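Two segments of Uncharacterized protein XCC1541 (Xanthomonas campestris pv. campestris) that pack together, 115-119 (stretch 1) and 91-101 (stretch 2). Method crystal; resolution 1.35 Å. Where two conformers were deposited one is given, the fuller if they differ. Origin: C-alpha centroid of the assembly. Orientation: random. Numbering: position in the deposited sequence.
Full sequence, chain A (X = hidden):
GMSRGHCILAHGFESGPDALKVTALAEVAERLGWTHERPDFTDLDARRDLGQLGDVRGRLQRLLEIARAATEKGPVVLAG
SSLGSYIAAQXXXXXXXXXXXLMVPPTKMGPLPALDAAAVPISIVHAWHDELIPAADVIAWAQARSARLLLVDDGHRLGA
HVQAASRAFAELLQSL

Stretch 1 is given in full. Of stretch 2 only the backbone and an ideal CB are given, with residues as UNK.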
ATOM      1  N   LEU A 115     -11.593  14.671  10.501  1.00 11.95           N
ATOM      2  CA  LEU A 115     -11.254  14.403   9.117  1.00 11.37           C
ATOM      3  C   LEU A 115     -12.418  13.787   8.404  1.00 10.96           C
ATOM      4  O   LEU A 115     -13.019  12.859   8.891  1.00 12.93           O
ATOM      5  CB  LEU A 115     -10.106  13.422   9.060  1.00 11.98           C
ATOM      6  CG  LEU A 115      -9.456  13.096   7.688  1.00 11.16           C
ATOM      7  CD1 LEU A 115      -8.698  14.301   7.069  1.00 11.84           C
ATOM      8  CD2 LEU A 115      -8.600  11.879   7.817  1.00 12.86           C
ATOM      9  N   ASP A 116     -12.720  14.313   7.201  1.00 11.80           N
ATOM     10  CA  ASP A 116     -13.737  13.758   6.307  1.00 11.96           C
ATOM     11  C   ASP A 116     -13.301  14.098   4.898  1.00 12.47           C
ATOM     12  O   ASP A 116     -12.463  14.943   4.697  1.00 10.92           O
ATOM     13  CB  ASP A 116     -15.124  14.295   6.653  1.00 12.82           C
ATOM     14  CG  ASP A 116     -16.254  13.489   6.067  1.00 11.95           C
ATOM     15  OD1 ASP A 116     -16.063  12.360   5.656  1.00 17.26           O
ATOM     16  OD2 ASP A 116     -17.385  14.005   6.137  1.00 19.76           O
ATOM     17  N   ALA A 117     -13.944  13.461   3.930  1.00 11.47           N
ATOM     18  CA  ALA A 117     -13.585  13.581   2.545  1.00 10.18           C
ATOM     19  C   ALA A 117     -14.773  13.225   1.646  1.00 12.34           C
ATOM     20  O   ALA A 117     -15.650  12.469   2.030  1.00 12.63           O
ATOM     21  CB  ALA A 117     -12.388  12.676   2.230  1.00 14.00           C
ATOM     22  N   ALA A 118     -14.721  13.727   0.418  1.00 13.46           N
ATOM     23  CA  ALA A 118     -15.688  13.368  -0.605  1.00 12.48           C
ATOM     24  C   ALA A 118     -15.559  11.888  -0.906  1.00 14.12           C
ATOM     25  O   ALA A 118     -14.493  11.268  -0.740  1.00 11.96           O
ATOM     26  CB  ALA A 118     -15.373  14.157  -1.852  1.00 16.09           C
ATOM     27  N   ALA A 119     -16.623  11.333  -1.450  1.00 12.56           N
ATOM     28  CA  ALA A 119     -16.716   9.922  -1.802  1.00 11.75           C
ATOM     29  C   ALA A 119     -16.121   9.648  -3.172  1.00 12.09           C
ATOM     30  O   ALA A 119     -16.768   9.122  -4.060  1.00 13.52           O
ATOM     31  CB  ALA A 119     -18.169   9.471  -1.708  1.00 12.73           C
ATOM     32  N   UNK A  91     -11.424  20.165   1.861  1.00 12.57           N
ATOM     33  CA  UNK A  91     -11.738  20.923   0.655  1.00 13.77           C
ATOM     34  C   UNK A  91     -12.418  20.056  -0.372  1.00 14.11           C
ATOM     35  O   UNK A  91     -13.268  20.548  -1.115  1.00 15.87           O
ATOM     36  CB  UNK A  91     -10.471  21.540   0.059  1.00 13.77           C
ATOM     37  N   UNK A  92     -12.134  18.736  -0.423  1.00 12.99           N
ATOM     38  CA  UNK A  92     -12.804  17.882  -1.386  1.00 13.95           C
ATOM     39  C   UNK A  92     -14.332  17.836  -1.195  1.00 14.83           C
ATOM     40  O   UNK A  92     -15.030  17.484  -2.123  1.00 17.50           O
ATOM     41  CB  UNK A  92     -12.229  16.467  -1.292  1.00 13.95           C
ATOM     42  N   UNK A  93     -14.778  18.159   0.017  1.00 16.30           N
ATOM     43  CA  UNK A  93     -16.176  18.230   0.439  1.00 19.48           C
ATOM     44  C   UNK A  93     -16.874  19.457  -0.143  1.00 22.64           C
ATOM     45  O   UNK A  93     -18.118  19.469  -0.177  1.00 24.67           O
ATOM     46  CB  UNK A  93     -16.267  18.253   1.966  1.00 19.48           C
ATOM     47  N   UNK A  94     -16.086  20.421  -0.628  1.00 18.07           N
ATOM     48  CA  UNK A  94     -16.589  21.713  -1.118  1.00 17.33           C
ATOM     49  C   UNK A  94     -16.395  22.036  -2.583  1.00 17.59           C
ATOM     50  O   UNK A  94     -16.974  23.019  -3.055  1.00 19.24           O
ATOM     51  CB  UNK A  94     -15.925  22.830  -0.311  1.00 17.33           C
ATOM     52  N   UNK A  95     -15.570  21.258  -3.284  0.50 16.04           N
ATOM     53  CA  UNK A  95     -15.282  21.428  -4.678  0.50 14.82           C
ATOM     54  C   UNK A  95     -15.333  20.046  -5.366  0.50 15.08           C
ATOM     55  O   UNK A  95     -15.085  19.038  -4.723  0.50 15.10           O
ATOM     56  CB  UNK A  95     -13.922  22.104  -4.868  0.50 14.82           C
ATOM     57  N   UNK A  96     -15.690  19.967  -6.644  1.00 13.73           N
ATOM     58  CA  UNK A  96     -15.654  18.610  -7.249  1.00 14.73           C
ATOM     59  C   UNK A  96     -14.190  18.203  -7.423  1.00 14.34           C
ATOM     60  O   UNK A  96     -13.428  18.867  -8.128  1.00 15.65           O
ATOM     61  CB  UNK A  96     -16.388  18.573  -8.591  1.00 14.73           C
ATOM     62  N   UNK A  97     -13.839  17.108  -6.766  1.00 15.25           N
ATOM     63  CA  UNK A  97     -12.474  16.623  -6.682  1.00 12.28           C
ATOM     64  C   UNK A  97     -12.410  15.273  -7.338  1.00 12.43           C
ATOM     65  O   UNK A  97     -13.251  14.434  -7.095  1.00 12.84           O
ATOM     66  CB  UNK A  97     -11.988  16.553  -5.233  1.00 12.28           C
ATOM     67  N   UNK A  98     -11.416  15.081  -8.206  1.00 10.89           N
ATOM     68  CA  UNK A  98     -11.256  13.873  -8.959  1.00 10.84           C
ATOM     69  C   UNK A  98     -10.808  12.687  -8.095  1.00 10.93           C
ATOM     70  O   UNK A  98     -11.221  11.563  -8.272  1.00  9.69           O
ATOM     71  CB  UNK A  98     -10.252  14.112 -10.089  1.00 10.84           C
ATOM     72  N   UNK A  99      -9.884  13.000  -7.190  1.00 10.03           N
ATOM     73  CA  UNK A  99      -9.240  11.981  -6.312  1.00  9.71           C
ATOM     74  C   UNK A  99      -8.437  12.702  -5.257  1.00  9.39           C
ATOM     75  O   UNK A  99      -8.146  13.889  -5.386  1.00  8.50           O
ATOM     76  CB  UNK A  99      -8.343  11.029  -7.105  1.00  9.71           C
ATOM     77  N   UNK A 100      -8.091  11.945  -4.216  0.50  9.68           N
ATOM     78  CA  UNK A 100      -7.441  12.480  -3.032  0.50  9.49           C
ATOM     79  C   UNK A 100      -6.276  11.603  -2.593  0.50  9.65           C
ATOM     80  O   UNK A 100      -6.468  10.397  -2.377  0.50  9.57           O
ATOM     81  CB  UNK A 100      -8.452  12.622  -1.892  0.50  9.49           C
ATOM     82  N   UNK A 101      -5.094  12.207  -2.405  1.00  7.96           N
ATOM     83  CA  UNK A 101      -3.898  11.500  -1.974  1.00  7.89           C
ATOM     84  C   UNK A 101      -3.445  12.082  -0.641  1.00  8.29           C
ATOM     85  O   UNK A 101      -3.107  13.273  -0.561  1.00  9.52           O
ATOM     86  CB  UNK A 101      -2.788  11.597  -3.023  1.00  7.89           C
TER

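Position 91 has helical angles (-67/-30), and its CA-to-CB bond points away from stretch 1, with nothing of that stretch within 5.5 Å of the ideal CB. Stretch 1 therefore sets no preference. The residue is V91, chi1 t, whose carbonyl O accepts from the backbone N of position 94 at 2.9 Å and, weakly, from the N of position 95 at 3.2 Å.

Position 92 is the most constrained. Its CA-to-CB bond points toward stretch 1, and the ideal CB lies 3.9 Å from A118 CB and 5.0 Å from A117 CA, which leaves little depth for a long side chain directed straight ahead. The backbone N of A118 is a donor on this side. A small residue such as alanine or cysteine would fit, and a short one carrying an acceptor, such as serine or threonine, could also meet that N-H. The residue is S92: with chi1 at 70° (p), OG accepts from A118 N at 3.0 Å, and the N-H...O angle of 175° makes the bond nearly linear. The same OG packs 3.6 Å from A117 CA.

At position 93 the angles are -73/-16 and CA-to-CB runs sideways, although its CA is 5.0 Å from A118 CA. The ideal CB is 5.0 Å from A118 N, so a side chain must bend to reach the backbone of stretch 1. Leucine, methionine or another flexible chain could do so; with D116 OD2 nearby, a basic one is also conceivable. The residue is L93. Its m,t rotamer brings CD2 to 3.4 Å from A117 C, 3.7 Å from A118 N and 4.0 Å from D116 OD2, laying a methyl against the peptide link.

Positions 94, 95 and 96 find no neighbour in stretch 1, so many residues would serve; phi of -72° at 96 is compatible with proline. They are Q94, V95 and P96.

Position 97 points toward stretch 1, but its ideal CB remains 5.4 Å from A118 CB, permitting a small or medium side chain, polar or apolar. T97 uses chi1 m and donates from OG1 to V95 O at 3.1 Å, an internal bond.

Positions 98 and 99 are out of reach and unconstrained here: R98 and A99.

Position 100 has extended angles (-135/128) and points toward stretch 1, yet no atom of it lies within 5.5 Å of the ideal CB. A medium apolar chain could bridge that gap to the methyl of A117. L100, in t,p, does so, with CD2 3.6 Å from A117 CB.

Position 101 is extended and out of reach; it is F101.

Stretch 2, residues 91-101: VSLQVPTRALF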
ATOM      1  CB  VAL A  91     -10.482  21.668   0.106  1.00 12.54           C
ATOM      2  CG1 VAL A  91     -10.698  22.206  -1.349  1.00 13.69           C
ATOM      3  CG2 VAL A  91     -10.125  22.777   1.103  1.00 14.70           C
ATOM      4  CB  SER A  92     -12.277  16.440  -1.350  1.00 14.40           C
ATOM      5  OG  SER A  92     -12.643  15.746  -0.168  1.00 13.33           O
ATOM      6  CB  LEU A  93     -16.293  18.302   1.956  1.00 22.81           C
ATOM      7  CG  LEU A  93     -15.657  17.246   2.921  1.00 22.54           C
ATOM      8  CD1 LEU A  93     -15.612  17.736   4.383  1.00 22.77           C
ATOM      9  CD2 LEU A  93     -16.406  15.997   2.817  1.00 24.85           C
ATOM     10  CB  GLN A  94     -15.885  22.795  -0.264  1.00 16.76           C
ATOM     11  CG  GLN A  94     -16.320  22.718   1.178  1.00 23.23           C
ATOM     12  CD  GLN A  94     -16.042  24.013   1.956  1.00 35.43           C
ATOM     13  OE1 GLN A  94     -15.362  23.998   2.965  1.00 44.17           O
ATOM     14  NE2 GLN A  94     -16.545  25.134   1.447  1.00 35.72           N
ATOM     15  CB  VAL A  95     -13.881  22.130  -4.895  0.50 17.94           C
ATOM     16  CG1 VAL A  95     -12.709  21.141  -4.817  0.50 16.62           C
ATOM     17  CG2 VAL A  95     -13.846  22.864  -6.208  0.50 21.36           C
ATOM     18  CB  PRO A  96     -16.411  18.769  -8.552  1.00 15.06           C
ATOM     19  CG  PRO A  96     -16.387  20.198  -8.871  1.00 24.88           C
ATOM     20  CD  PRO A  96     -16.217  20.966  -7.612  1.00 13.98           C
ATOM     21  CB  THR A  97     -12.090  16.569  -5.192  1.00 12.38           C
ATOM     22  OG1 THR A  97     -12.248  17.870  -4.623  1.00 14.38           O
ATOM     23  CG2 THR A  97     -10.639  16.079  -5.001  1.00 11.24           C
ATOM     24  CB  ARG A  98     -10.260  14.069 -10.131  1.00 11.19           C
ATOM     25  CG  ARG A  98     -10.089  12.875 -10.999  1.00 13.34           C
ATOM     26  CD  ARG A  98     -11.354  12.424 -11.688  1.00 14.57           C
ATOM     27  NE  ARG A  98     -11.250  11.155 -12.359  1.00 13.26           N
ATOM     28  CZ  ARG A  98     -11.485   9.969 -11.855  1.00 13.89           C
ATOM     29  NH1 ARG A  98     -11.798   9.782 -10.584  1.00 13.17           N
ATOM     30  NH2 ARG A  98     -11.364   8.905 -12.629  1.00 18.61           N
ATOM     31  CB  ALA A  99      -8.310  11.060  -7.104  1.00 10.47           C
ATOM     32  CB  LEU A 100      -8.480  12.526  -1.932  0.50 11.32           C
ATOM     33  CG  LEU A 100      -8.196  13.207  -0.611  0.50 12.12           C
ATOM     34  CD1 LEU A 100      -7.811  14.740  -0.802  0.50  9.70           C
ATOM     35  CD2 LEU A 100      -9.400  13.017   0.335  0.50  9.76           C
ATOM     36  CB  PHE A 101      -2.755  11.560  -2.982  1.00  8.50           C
ATOM     37  CG  PHE A 101      -1.582  10.761  -2.571  1.00  8.73           C
ATOM     38  CD1 PHE A 101      -1.627   9.409  -2.637  1.00 10.88           C
ATOM     39  CD2 PHE A 101      -0.453  11.367  -2.104  1.00  8.96           C
ATOM     40  CE1 PHE A 101      -0.510   8.651  -2.274  1.00  9.85           C
ATOM     41  CE2 PHE A 101       0.647  10.615  -1.707  1.00 10.45           C
ATOM     42  CZ  PHE A 101       0.621   9.254  -1.782  1.00 10.21           C
TER
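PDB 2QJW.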